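2-aminomuconic 6-semialdehyde dehydrogenase (Pseudomonas sp., PDB 7BZV) catalyses the oxidation of 2-aminomuconic 6-semialdehyde with NAD+ in the meta-cleavage pathway of 2-aminophenol catabolism and needs its tetrameric assembly to bind the cofactor. Local coordinates at residues S16-Q21 with V34-R39; V375-S380 with C395-F400; L435-I440 with G456-S461. All coordinates share one frame; numbering follows the deposited sequence.

Contact 1 of 3, residues S16-Q21 with V34-R39; sequences SSKTFQ and VHEADR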
ATOM      1  N   SER B  16      -2.655 -47.505  10.873  1.00 60.48           N
ATOM      2  CA  SER B  16      -1.256 -47.841  11.088  1.00 64.38           C
ATOM      3  C   SER B  16      -1.089 -49.028  12.024  1.00 73.97           C
ATOM      4  O   SER B  16      -1.875 -49.227  12.953  1.00 63.49           O
ATOM      5  CB  SER B  16      -0.483 -46.656  11.671  1.00 56.21           C
ATOM      6  OG  SER B  16       0.877 -46.980  11.900  1.00 69.10           O
ATOM      7  N   SER B  17      -0.020 -49.792  11.776  1.00 93.96           N
ATOM      8  CA  SER B  17       0.441 -50.785  12.738  1.00 83.37           C
ATOM      9  C   SER B  17       0.666 -50.132  14.094  1.00 85.87           C
ATOM     10  O   SER B  17       0.079 -50.519  15.103  1.00 93.78           O
ATOM     11  CB  SER B  17       1.738 -51.436  12.243  1.00 66.61           C
ATOM     12  OG  SER B  17       1.710 -51.688  10.854  1.00 87.28           O
ATOM     13  N   LYS B  18       1.506 -49.113  14.116  1.00 71.81           N
ATOM     14  CA  LYS B  18       1.858 -48.421  15.343  1.00 64.51           C
ATOM     15  C   LYS B  18       0.794 -47.381  15.685  1.00 74.80           C
ATOM     16  O   LYS B  18       0.489 -46.483  14.890  1.00 62.49           O
ATOM     17  CB  LYS B  18       3.212 -47.736  15.191  1.00 73.59           C
ATOM     18  CG  LYS B  18       4.147 -47.656  16.418  1.00100.11           C
ATOM     19  CD  LYS B  18       5.345 -46.685  16.180  1.00102.42           C
ATOM     20  CE  LYS B  18       5.820 -46.062  17.508  1.00 82.28           C
ATOM     21  NZ  LYS B  18       6.896 -45.025  17.351  1.00 69.38           N
ATOM     22  N   THR B  19       0.283 -47.451  16.901  1.00 77.22           N
ATOM     23  CA  THR B  19      -0.702 -46.512  17.405  1.00 68.99           C
ATOM     24  C   THR B  19      -0.324 -46.045  18.806  1.00 65.34           C
ATOM     25  O   THR B  19       0.598 -46.569  19.444  1.00 66.94           O
ATOM     26  CB  THR B  19      -2.097 -47.139  17.415  1.00 54.95           C
ATOM     27  OG1 THR B  19      -2.210 -48.089  18.478  1.00 56.32           O
ATOM     28  CG2 THR B  19      -2.377 -47.804  16.099  1.00 58.19           C
ATOM     29  N   PHE B  20      -1.029 -45.006  19.258  1.00 42.66           N
ATOM     30  CA  PHE B  20      -0.816 -44.447  20.580  1.00 45.81           C
ATOM     31  C   PHE B  20      -2.112 -43.826  21.084  1.00 50.57           C
ATOM     32  O   PHE B  20      -3.021 -43.517  20.312  1.00 53.77           O
ATOM     33  CB  PHE B  20       0.328 -43.417  20.585  1.00 49.07           C
ATOM     34  CG  PHE B  20       0.105 -42.213  19.682  1.00 59.00           C
ATOM     35  CD1 PHE B  20      -0.686 -41.142  20.098  1.00 57.18           C
ATOM     36  CD2 PHE B  20       0.710 -42.147  18.428  1.00 75.44           C
ATOM     37  CE1 PHE B  20      -0.868 -40.020  19.271  1.00 53.24           C
ATOM     38  CE2 PHE B  20       0.522 -41.048  17.595  1.00 81.15           C
ATOM     39  CZ  PHE B  20      -0.273 -39.982  18.014  1.00 66.92           C
ATOM     40  N   GLN B  21      -2.179 -43.636  22.392  1.00 44.32           N
ATOM     41  CA  GLN B  21      -3.408 -43.211  23.043  1.00 51.40           C
ATOM     42  C   GLN B  21      -3.500 -41.692  23.121  1.00 48.15           C
ATOM     43  O   GLN B  21      -2.499 -41.005  23.304  1.00 42.93           O
ATOM     44  CB  GLN B  21      -3.486 -43.758  24.461  1.00 54.26           C
ATOM     45  CG  GLN B  21      -3.035 -45.191  24.605  1.00 58.61           C
ATOM     46  CD  GLN B  21      -3.246 -45.712  26.014  1.00 61.54           C
ATOM     47  OE1 GLN B  21      -4.146 -46.518  26.265  1.00 55.94           O
ATOM     48  NE2 GLN B  21      -2.423 -45.235  26.948  1.00 79.28           N
ATOM     49  N   VAL B  34      -4.703 -43.173  18.166  1.00 43.20           N
ATOM     50  CA  VAL B  34      -4.192 -42.397  17.049  1.00 54.85           C
ATOM     51  C   VAL B  34      -3.220 -43.253  16.260  1.00 53.78           C
ATOM     52  O   VAL B  34      -2.373 -43.930  16.847  1.00 47.29           O
ATOM     53  CB  VAL B  34      -3.486 -41.132  17.564  1.00 39.43           C
ATOM     54  CG1 VAL B  34      -3.211 -40.133  16.410  1.00 48.55           C
ATOM     55  CG2 VAL B  34      -4.310 -40.522  18.676  1.00 46.33           C
ATOM     56  N   HIS B  35      -3.305 -43.173  14.928  1.00 49.53           N
ATOM     57  CA  HIS B  35      -2.544 -44.036  14.035  1.00 45.14           C
ATOM     58  C   HIS B  35      -1.317 -43.298  13.535  1.00 49.04           C
ATOM     59  O   HIS B  35      -1.435 -42.321  12.786  1.00 52.87           O
ATOM     60  CB  HIS B  35      -3.414 -44.490  12.874  1.00 46.25           C
ATOM     61  CG  HIS B  35      -4.606 -45.286  13.303  1.00 57.70           C
ATOM     62  ND1 HIS B  35      -4.787 -46.608  12.952  1.00 59.09           N
ATOM     63  CD2 HIS B  35      -5.666 -44.953  14.073  1.00 49.96           C
ATOM     64  CE1 HIS B  35      -5.920 -47.047  13.471  1.00 57.31           C
ATOM     65  NE2 HIS B  35      -6.472 -46.063  14.157  1.00 55.85           N
ATOM     66  N   GLU B  36      -0.144 -43.789  13.928  1.00 46.04           N
ATOM     67  CA  GLU B  36       1.102 -43.095  13.650  1.00 54.40           C
ATOM     68  C   GLU B  36       1.551 -43.348  12.219  1.00 57.42           C
ATOM     69  O   GLU B  36       1.417 -44.453  11.697  1.00 58.83           O
ATOM     70  CB  GLU B  36       2.186 -43.535  14.634  1.00 51.14           C
ATOM     71  CG  GLU B  36       3.493 -42.753  14.495  1.00 67.86           C
ATOM     72  CD  GLU B  36       4.507 -43.054  15.588  1.00 62.59           C
ATOM     73  OE1 GLU B  36       4.189 -43.851  16.487  1.00 52.98           O
ATOM     74  OE2 GLU B  36       5.624 -42.481  15.542  1.00 62.47           O
ATOM     75  N   ALA B  37       2.102 -42.311  11.595  1.00 55.93           N
ATOM     76  CA  ALA B  37       2.548 -42.356  10.211  1.00 59.90           C
ATOM     77  C   ALA B  37       4.048 -42.596  10.163  1.00 66.67           C
ATOM     78  O   ALA B  37       4.810 -41.924  10.871  1.00 51.29           O
ATOM     79  CB  ALA B  37       2.209 -41.047   9.497  1.00 52.80           C
ATOM     80  N   ASP B  38       4.473 -43.538   9.315  1.00 61.74           N
ATOM     81  CA  ASP B  38       5.891 -43.837   9.154  1.00 57.89           C
ATOM     82  C   ASP B  38       6.513 -42.909   8.115  1.00 54.80           C
ATOM     83  O   ASP B  38       5.832 -42.105   7.474  1.00 52.59           O
ATOM     84  CB  ASP B  38       6.104 -45.300   8.746  1.00 58.65           C
ATOM     85  CG  ASP B  38       5.199 -45.724   7.613  1.00 67.64           C
ATOM     86  OD1 ASP B  38       5.118 -44.984   6.607  1.00 69.68           O
ATOM     87  OD2 ASP B  38       4.574 -46.807   7.724  1.00 78.78           O
ATOM     88  N   ARG B  39       7.834 -43.020   7.952  1.00 62.80           N
ATOM     89  CA  ARG B  39       8.519 -42.217   6.945  1.00 56.74           C
ATOM     90  C   ARG B  39       7.877 -42.380   5.576  1.00 55.97           C
ATOM     91  O   ARG B  39       7.805 -41.415   4.800  1.00 49.43           O
ATOM     92  CB  ARG B  39      10.001 -42.603   6.883  1.00 59.24           C
ATOM     93  CG  ARG B  39      10.881 -41.584   6.175  1.00 75.91           C
ATOM     94  CD  ARG B  39      12.361 -41.848   6.407  1.00 84.38           C
ATOM     95  NE  ARG B  39      12.990 -40.744   7.119  1.00 87.31           N
ATOM     96  CZ  ARG B  39      13.542 -40.852   8.320  1.00 84.44           C
ATOM     97  NH1 ARG B  39      13.562 -42.033   8.936  1.00 83.91           N
ATOM     98  NH2 ARG B  39      14.083 -39.781   8.905  1.00 61.60           N
TER
HETATM   99  O   HOH W   1       2.355 -49.053   8.664  1.00 56.88           O
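The antiparallel hairpin of strands 19-23 and 30-35 is paired here at its open end, along the edge of a small N-terminal sheet. Phe20 and Val34 form a hydrogen-bonded pair, with Phe20 N to Val34 O at 3.0 Å and Val34 N to Phe20 O at 2.7 Å. Thr19 and His35 follow as a non-hydrogen-bonded pair, and past the regular strands Glu36 N still donates to Lys18 O at 2.9 Å.

Two hydrogen bonds involving side chains hold this end, away from the turn. Ser16 OG, anti to its backbone N (chi1 179°), reaches Glu36 O at 2.6 Å. Ser16 N meets His35 ND1 at 3.1 Å in the plane of the imidazole, while His35 NE2 hydrogen-bonds Gln4 OE1; the ring is thus pinned at both nitrogens and probably neutral.

Two extended chains lying side by side form the charged pair. Lys18 NZ bridges to Glu36 OE1 at 3.1 Å; Glu36 OE2 hydrogen-bonds Ser213 OG and has a weak bond from Lys18 NZ, so the carboxylate's rotation is probably restrained.

The apolar contact is on the face that carries Phe20 and Val34. Phe20 CG occupies the crowded position between backbone N and carbonyl carbon (chi1 61°), which folds the ring over Val34 in a CH-pi contact. Val34 CB, above one ring face and offset toward the rim, lies 3.3 Å from Phe20 CE1.

Contact 2 of 3, residues V375-S380 with C395-F400; sequences VIAGLS and CHVTPF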
ATOM      1  N   VAL B 375       1.290 -17.445  42.066  1.00 30.30           N
ATOM      2  CA  VAL B 375       2.019 -16.187  41.958  1.00 33.12           C
ATOM      3  C   VAL B 375       3.174 -16.238  42.941  1.00 33.02           C
ATOM      4  O   VAL B 375       2.957 -16.513  44.126  1.00 33.86           O
ATOM      5  CB  VAL B 375       1.128 -14.967  42.256  1.00 33.17           C
ATOM      6  CG1 VAL B 375       1.997 -13.755  42.390  1.00 36.95           C
ATOM      7  CG2 VAL B 375       0.107 -14.783  41.183  1.00 34.51           C
ATOM      8  N   ILE B 376       4.386 -15.921  42.478  1.00 31.22           N
ATOM      9  CA  ILE B 376       5.535 -15.838  43.367  1.00 28.82           C
ATOM     10  C   ILE B 376       6.104 -14.428  43.361  1.00 35.55           C
ATOM     11  O   ILE B 376       5.823 -13.617  42.473  1.00 32.48           O
ATOM     12  CB  ILE B 376       6.644 -16.858  43.015  1.00 36.61           C
ATOM     13  CG1 ILE B 376       7.066 -16.703  41.546  1.00 34.79           C
ATOM     14  CG2 ILE B 376       6.174 -18.285  43.280  1.00 43.69           C
ATOM     15  CD1 ILE B 376       8.292 -17.542  41.135  1.00 37.02           C
ATOM     16  N   ALA B 377       6.931 -14.153  44.370  1.00 32.89           N
ATOM     17  CA  ALA B 377       7.538 -12.847  44.573  1.00 31.97           C
ATOM     18  C   ALA B 377       8.839 -13.020  45.341  1.00 36.63           C
ATOM     19  O   ALA B 377       9.135 -14.088  45.882  1.00 36.28           O
ATOM     20  CB  ALA B 377       6.586 -11.913  45.327  1.00 35.67           C
ATOM     21  N   GLY B 378       9.603 -11.949  45.410  1.00 34.20           N
ATOM     22  CA  GLY B 378      10.772 -11.909  46.255  1.00 39.20           C
ATOM     23  C   GLY B 378      12.086 -12.195  45.561  1.00 38.52           C
ATOM     24  O   GLY B 378      13.132 -12.121  46.212  1.00 43.31           O
ATOM     25  N   LEU B 379      12.085 -12.539  44.283  1.00 38.41           N
ATOM     26  CA  LEU B 379      13.332 -12.969  43.669  1.00 35.90           C
ATOM     27  C   LEU B 379      13.947 -11.857  42.826  1.00 42.88           C
ATOM     28  O   LEU B 379      13.304 -10.862  42.471  1.00 34.66           O
ATOM     29  CB  LEU B 379      13.114 -14.220  42.820  1.00 45.39           C
ATOM     30  CG  LEU B 379      12.510 -15.405  43.573  1.00 52.37           C
ATOM     31  CD1 LEU B 379      12.315 -16.592  42.642  1.00 63.68           C
ATOM     32  CD2 LEU B 379      13.380 -15.792  44.793  1.00 46.55           C
ATOM     33  N   SER B 380      15.220 -12.037  42.510  1.00 35.21           N
ATOM     34  CA  SER B 380      15.915 -11.112  41.642  1.00 38.78           C
ATOM     35  C   SER B 380      15.527 -11.373  40.189  1.00 41.88           C
ATOM     36  O   SER B 380      14.969 -12.417  39.836  1.00 34.67           O
ATOM     37  CB  SER B 380      17.430 -11.264  41.801  1.00 39.74           C
ATOM     38  OG  SER B 380      17.890 -12.221  40.868  1.00 42.66           O
ATOM     39  N   CYS B 395       3.289 -16.485  37.576  1.00 31.94           N
ATOM     40  CA  CYS B 395       4.168 -15.372  37.266  1.00 31.19           C
ATOM     41  C   CYS B 395       4.991 -15.068  38.493  1.00 29.72           C
ATOM     42  O   CYS B 395       4.657 -15.498  39.602  1.00 31.77           O
ATOM     43  CB  CYS B 395       3.398 -14.121  36.832  1.00 31.35           C
ATOM     44  SG  CYS B 395       2.417 -13.371  38.182  1.00 33.36           S
ATOM     45  N   HIS B 396       6.061 -14.307  38.282  1.00 30.35           N
ATOM     46  CA  HIS B 396       6.794 -13.621  39.340  1.00 30.49           C
ATOM     47  C   HIS B 396       6.460 -12.133  39.294  1.00 33.14           C
ATOM     48  O   HIS B 396       6.557 -11.507  38.237  1.00 32.08           O
ATOM     49  CB  HIS B 396       8.309 -13.828  39.200  1.00 29.16           C
ATOM     50  CG  HIS B 396       9.097 -13.156  40.276  1.00 30.10           C
ATOM     51  ND1 HIS B 396       9.709 -11.937  40.093  1.00 31.96           N
ATOM     52  CD2 HIS B 396       9.361 -13.522  41.550  1.00 31.01           C
ATOM     53  CE1 HIS B 396      10.300 -11.572  41.214  1.00 37.70           C
ATOM     54  NE2 HIS B 396      10.119 -12.528  42.106  1.00 33.38           N
ATOM     55  N   VAL B 397       6.054 -11.558  40.423  1.00 27.77           N
ATOM     56  CA  VAL B 397       5.707 -10.142  40.474  1.00 24.47           C
ATOM     57  C   VAL B 397       6.763  -9.379  41.279  1.00 30.68           C
ATOM     58  O   VAL B 397       7.202  -9.833  42.343  1.00 32.75           O
ATOM     59  CB  VAL B 397       4.274  -9.943  41.024  1.00 29.40           C
ATOM     60  CG1 VAL B 397       4.161 -10.439  42.425  1.00 30.46           C
ATOM     61  CG2 VAL B 397       3.859  -8.508  40.926  1.00 34.50           C
ATOM     62  N   THR B 398       7.152  -8.203  40.776  1.00 28.22           N
ATOM     63  CA  THR B 398       8.234  -7.412  41.365  1.00 29.05           C
ATOM     64  C   THR B 398       7.883  -5.939  41.213  1.00 31.77           C
ATOM     65  O   THR B 398       7.234  -5.559  40.230  1.00 29.32           O
ATOM     66  CB  THR B 398       9.583  -7.743  40.673  1.00 30.91           C
ATOM     67  OG1 THR B 398      10.694  -7.023  41.236  1.00 35.99           O
ATOM     68  CG2 THR B 398       9.488  -7.444  39.157  1.00 35.93           C
ATOM     69  N   PRO B 399       8.268  -5.094  42.159  1.00 28.22           N
ATOM     70  CA  PRO B 399       8.053  -3.652  41.991  1.00 28.75           C
ATOM     71  C   PRO B 399       9.106  -3.006  41.102  1.00 31.32           C
ATOM     72  O   PRO B 399      10.234  -3.485  40.968  1.00 28.77           O
ATOM     73  CB  PRO B 399       8.170  -3.107  43.424  1.00 30.91           C
ATOM     74  CG  PRO B 399       9.163  -4.056  44.089  1.00 32.65           C
ATOM     75  CD  PRO B 399       8.915  -5.424  43.445  1.00 33.15           C
ATOM     76  N   PHE B 400       8.716  -1.883  40.509  1.00 28.42           N
ATOM     77  CA  PHE B 400       9.642  -0.998  39.800  1.00 33.43           C
ATOM     78  C   PHE B 400       9.342   0.449  40.160  1.00 29.33           C
ATOM     79  O   PHE B 400       8.262   0.776  40.673  1.00 30.63           O
ATOM     80  CB  PHE B 400       9.591  -1.173  38.271  1.00 30.59           C
ATOM     81  CG  PHE B 400       8.389  -0.585  37.604  1.00 25.83           C
ATOM     82  CD1 PHE B 400       8.392   0.708  37.130  1.00 26.83           C
ATOM     83  CD2 PHE B 400       7.266  -1.350  37.407  1.00 25.08           C
ATOM     84  CE1 PHE B 400       7.269   1.242  36.472  1.00 26.64           C
ATOM     85  CE2 PHE B 400       6.184  -0.834  36.781  1.00 24.15           C
ATOM     86  CZ  PHE B 400       6.179   0.465  36.300  1.00 29.77           C
TER
HETATM   87  O   HOH W   2       9.005  -9.404  44.215  1.00 31.71           O
HETATM   88  O   HOH W   3      11.568  -8.954  43.528  1.00 41.75           O
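Strands 374-377 and 394-400 are the two parallel strands of a beta-alpha-beta unit, linked through the short helix 384-387 and placed side by side in the seven-stranded sheet of what is, as in other aldehyde dehydrogenases, the catalytic domain. Ile376 faces His396 in parallel register: Ile376 N donates to Cys395 O at 2.9 Å with an almost straight N-H...O angle of 176°, and Val397 N returns a bond of 2.9 Å to Ile376 O.

The side chains divide between the two faces of the sheet. On one, Val375 and Val397 cross obliquely and meet through their CG1 methyls at 4.0 Å, with Cys395 SG beside Val375 CG2; Leu353 of the adjacent strand 351-354 touches both valines and helix 297-312 packs on Val375. On the other, Ile376 and His396 cross at about a right angle, Ile376 CG1 lying at the imidazole edge.

His396 CG stands anti to the backbone N (chi1 -179°), which carries the ring past the strand end to the turn after Ala377. There its NE2 accepts the backbone N-H of Leu379 at 2.9 Å, roughly in the ring plane, and Leu379 CB leans against the same nitrogen. An alanine in place of this histidine would remove the acceptor and would probably leave the turn at Gly378 and Leu379 less firmly held to the neighbouring strand. A water completes the link, accepting from Gly378 N at 2.9 Å and donating to Val397 O at 2.6 Å.

Contact 3 of 3, residues L435-I440 with G456-S461; sequences LMRVGI and GGAGLS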
ATOM      1  N   LEU B 435       8.920   0.542  22.656  1.00 25.71           N
ATOM      2  CA  LEU B 435      10.275   0.169  23.011  1.00 26.57           C
ATOM      3  C   LEU B 435      10.374  -1.261  23.507  1.00 28.17           C
ATOM      4  O   LEU B 435      11.481  -1.721  23.773  1.00 24.40           O
ATOM      5  CB  LEU B 435      10.799   1.141  24.071  1.00 24.78           C
ATOM      6  CG  LEU B 435      11.117   2.551  23.551  1.00 30.07           C
ATOM      7  CD1 LEU B 435      11.418   3.489  24.731  1.00 35.19           C
ATOM      8  CD2 LEU B 435      12.270   2.531  22.528  1.00 37.13           C
ATOM      9  N   MET B 436       9.249  -1.943  23.706  1.00 23.19           N
ATOM     10  CA  MET B 436       9.272  -3.351  24.064  1.00 23.17           C
ATOM     11  C   MET B 436       9.873  -4.127  22.904  1.00 30.02           C
ATOM     12  O   MET B 436       9.425  -3.967  21.767  1.00 24.02           O
ATOM     13  CB  MET B 436       7.850  -3.873  24.341  1.00 21.43           C
ATOM     14  CG  MET B 436       7.155  -3.203  25.510  1.00 28.00           C
ATOM     15  SD  MET B 436       7.964  -3.628  27.074  1.00 27.09           S
ATOM     16  CE  MET B 436       9.051  -2.248  27.338  1.00 29.00           C
ATOM     17  N   ARG B 437      10.846  -4.997  23.174  1.00 24.99           N
ATOM     18  CA  ARG B 437      11.503  -5.738  22.085  1.00 22.43           C
ATOM     19  C   ARG B 437      10.730  -7.030  21.848  1.00 27.10           C
ATOM     20  O   ARG B 437      11.126  -8.130  22.249  1.00 23.96           O
ATOM     21  CB  ARG B 437      12.968  -6.007  22.407  1.00 28.23           C
ATOM     22  CG  ARG B 437      13.840  -6.127  21.116  1.00 44.76           C
ATOM     23  CD  ARG B 437      15.197  -6.736  21.358  1.00 86.25           C
ATOM     24  NE  ARG B 437      15.097  -8.096  21.879  1.00119.12           N
ATOM     25  CZ  ARG B 437      15.360  -9.196  21.180  1.00118.24           C
ATOM     26  NH1 ARG B 437      15.749  -9.112  19.909  1.00116.65           N
ATOM     27  NH2 ARG B 437      15.233 -10.384  21.758  1.00110.78           N
ATOM     28  N   VAL B 438       9.567  -6.892  21.219  1.00 22.42           N
ATOM     29  CA  VAL B 438       8.624  -7.992  21.107  1.00 19.68           C
ATOM     30  C   VAL B 438       7.924  -7.876  19.764  1.00 21.78           C
ATOM     31  O   VAL B 438       7.977  -6.832  19.103  1.00 24.31           O
ATOM     32  CB  VAL B 438       7.594  -7.985  22.261  1.00 27.33           C
ATOM     33  CG1 VAL B 438       8.305  -8.094  23.634  1.00 29.77           C
ATOM     34  CG2 VAL B 438       6.738  -6.755  22.156  1.00 25.53           C
ATOM     35  N   GLY B 439       7.240  -8.950  19.369  1.00 24.37           N
ATOM     36  CA  GLY B 439       6.439  -8.897  18.161  1.00 27.63           C
ATOM     37  C   GLY B 439       5.094  -8.235  18.359  1.00 21.32           C
ATOM     38  O   GLY B 439       4.557  -7.629  17.419  1.00 25.36           O
ATOM     39  N   ILE B 440       4.519  -8.343  19.550  1.00 23.08           N
ATOM     40  CA  ILE B 440       3.209  -7.735  19.786  1.00 23.52           C
ATOM     41  C   ILE B 440       3.200  -7.097  21.166  1.00 25.16           C
ATOM     42  O   ILE B 440       3.507  -7.754  22.162  1.00 23.01           O
ATOM     43  CB  ILE B 440       2.069  -8.754  19.625  1.00 25.67           C
ATOM     44  CG1 ILE B 440       0.731  -8.121  20.002  1.00 25.42           C
ATOM     45  CG2 ILE B 440       2.269  -9.981  20.508  1.00 30.86           C
ATOM     46  CD1 ILE B 440       0.178  -7.239  19.038  1.00 32.09           C
ATOM     47  N   GLY B 456       4.533 -12.210  15.208  1.00 23.96           N
ATOM     48  CA  GLY B 456       5.709 -13.049  15.232  1.00 38.04           C
ATOM     49  C   GLY B 456       6.508 -12.691  16.468  1.00 37.04           C
ATOM     50  O   GLY B 456       6.063 -11.891  17.287  1.00 39.85           O
ATOM     51  N   GLY B 457       7.684 -13.287  16.577  1.00 40.27           N
ATOM     52  CA  GLY B 457       8.536 -13.070  17.738  1.00 44.25           C
ATOM     53  C   GLY B 457       9.936 -12.620  17.372  1.00 42.49           C
ATOM     54  O   GLY B 457      10.466 -12.948  16.303  1.00 34.05           O
ATOM     55  N   ALA B 458      10.536 -11.847  18.280  1.00 44.94           N
ATOM     56  CA  ALA B 458      11.921 -11.405  18.172  1.00 49.92           C
ATOM     57  C   ALA B 458      12.852 -12.368  18.906  1.00 49.16           C
ATOM     58  O   ALA B 458      12.449 -13.068  19.845  1.00 28.86           O
ATOM     59  CB  ALA B 458      12.093  -9.994  18.759  1.00 37.64           C
ATOM     60  N   GLY B 459      14.119 -12.367  18.493  1.00 40.27           N
ATOM     61  CA  GLY B 459      15.125 -13.158  19.201  1.00 36.31           C
ATOM     62  C   GLY B 459      14.800 -14.636  19.143  1.00 37.04           C
ATOM     63  O   GLY B 459      14.423 -15.173  18.091  1.00 29.62           O
ATOM     64  N   LEU B 460      14.913 -15.307  20.298  1.00 36.54           N
ATOM     65  CA  LEU B 460      14.580 -16.726  20.388  1.00 41.02           C
ATOM     66  C   LEU B 460      13.092 -16.995  20.178  1.00 49.79           C
ATOM     67  O   LEU B 460      12.722 -18.159  20.010  1.00 33.32           O
ATOM     68  CB  LEU B 460      15.016 -17.300  21.746  1.00 37.82           C
ATOM     69  CG  LEU B 460      16.523 -17.298  21.993  1.00 42.33           C
ATOM     70  CD1 LEU B 460      16.897 -17.796  23.407  1.00 45.05           C
ATOM     71  CD2 LEU B 460      17.251 -18.121  20.903  1.00 33.74           C
ATOM     72  N   SER B 461      12.239 -15.965  20.148  1.00 45.95           N
ATOM     73  CA  SER B 461      10.802 -16.192  20.040  1.00 55.24           C
ATOM     74  C   SER B 461      10.309 -16.380  18.606  1.00 47.79           C
ATOM     75  O   SER B 461       9.118 -16.625  18.416  1.00 29.44           O
ATOM     76  CB  SER B 461      10.035 -15.033  20.708  1.00 48.20           C
ATOM     77  OG  SER B 461      10.240 -15.049  22.115  1.00 36.60           O
TER
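Ser461 OG is gripped by two hydrogen bonds: it accepts from Gly416 N and donates to Gly255 O. Its own backbone N turns back to Ala458 O at 2.9 Å, so the loop 456-461 is fixed from within as well as from outside.

Against this loop residues 437-440 run nearly antiparallel, 164° apart in direction, yet no conventional hydrogen bond joins the two. Their closest meeting is glycine to glycine. Gly439 CA points its C-H almost straight at Gly456 O, 3.1 Å away, a CA-H...O contact that may partly compensate a buried carbonyl with no hydrogen-bond partner. Any CB on Gly439 would collide with that oxygen. Farther along, the bend of Arg437 at chi3 (61°) turns one face of its guanidinium to Ala458 CB, 3.9 Å from NH1, with Gly459 CA at the edge. Tyr415 O takes the bond from NH2, although the arginine is poorly ordered.

Segment 435-440 leads from helix 426-435 into strand 440-443, the outermost strand, within this chain, of the seven-stranded sheet, and segment 456-461 lies in the loop leading into strand 462-463; Ile440 pairs in parallel with a strand of the second subunit, carrying the sheet across the interface.

The three contacts follow one another along the chain: each shuts its loop before the next opens, and none nests or crosses. From the N terminus, contact 1 pairs the open end of a beta hairpin in the small N-terminal sheet, just ahead of helix 39-52. Well over three hundred residues later contact 2 closes a beta-alpha-beta unit of the seven-stranded sheet. Contact 3 then brings loop 456-461 back to the entrance of strand 440-443, at the edge of that same sheet within this chain, where it continues into the second subunit. Contacts 2 and 3 have centres about 22 Å apart, whereas contacts 1 and 3 lie on opposite sides of the chain's centre.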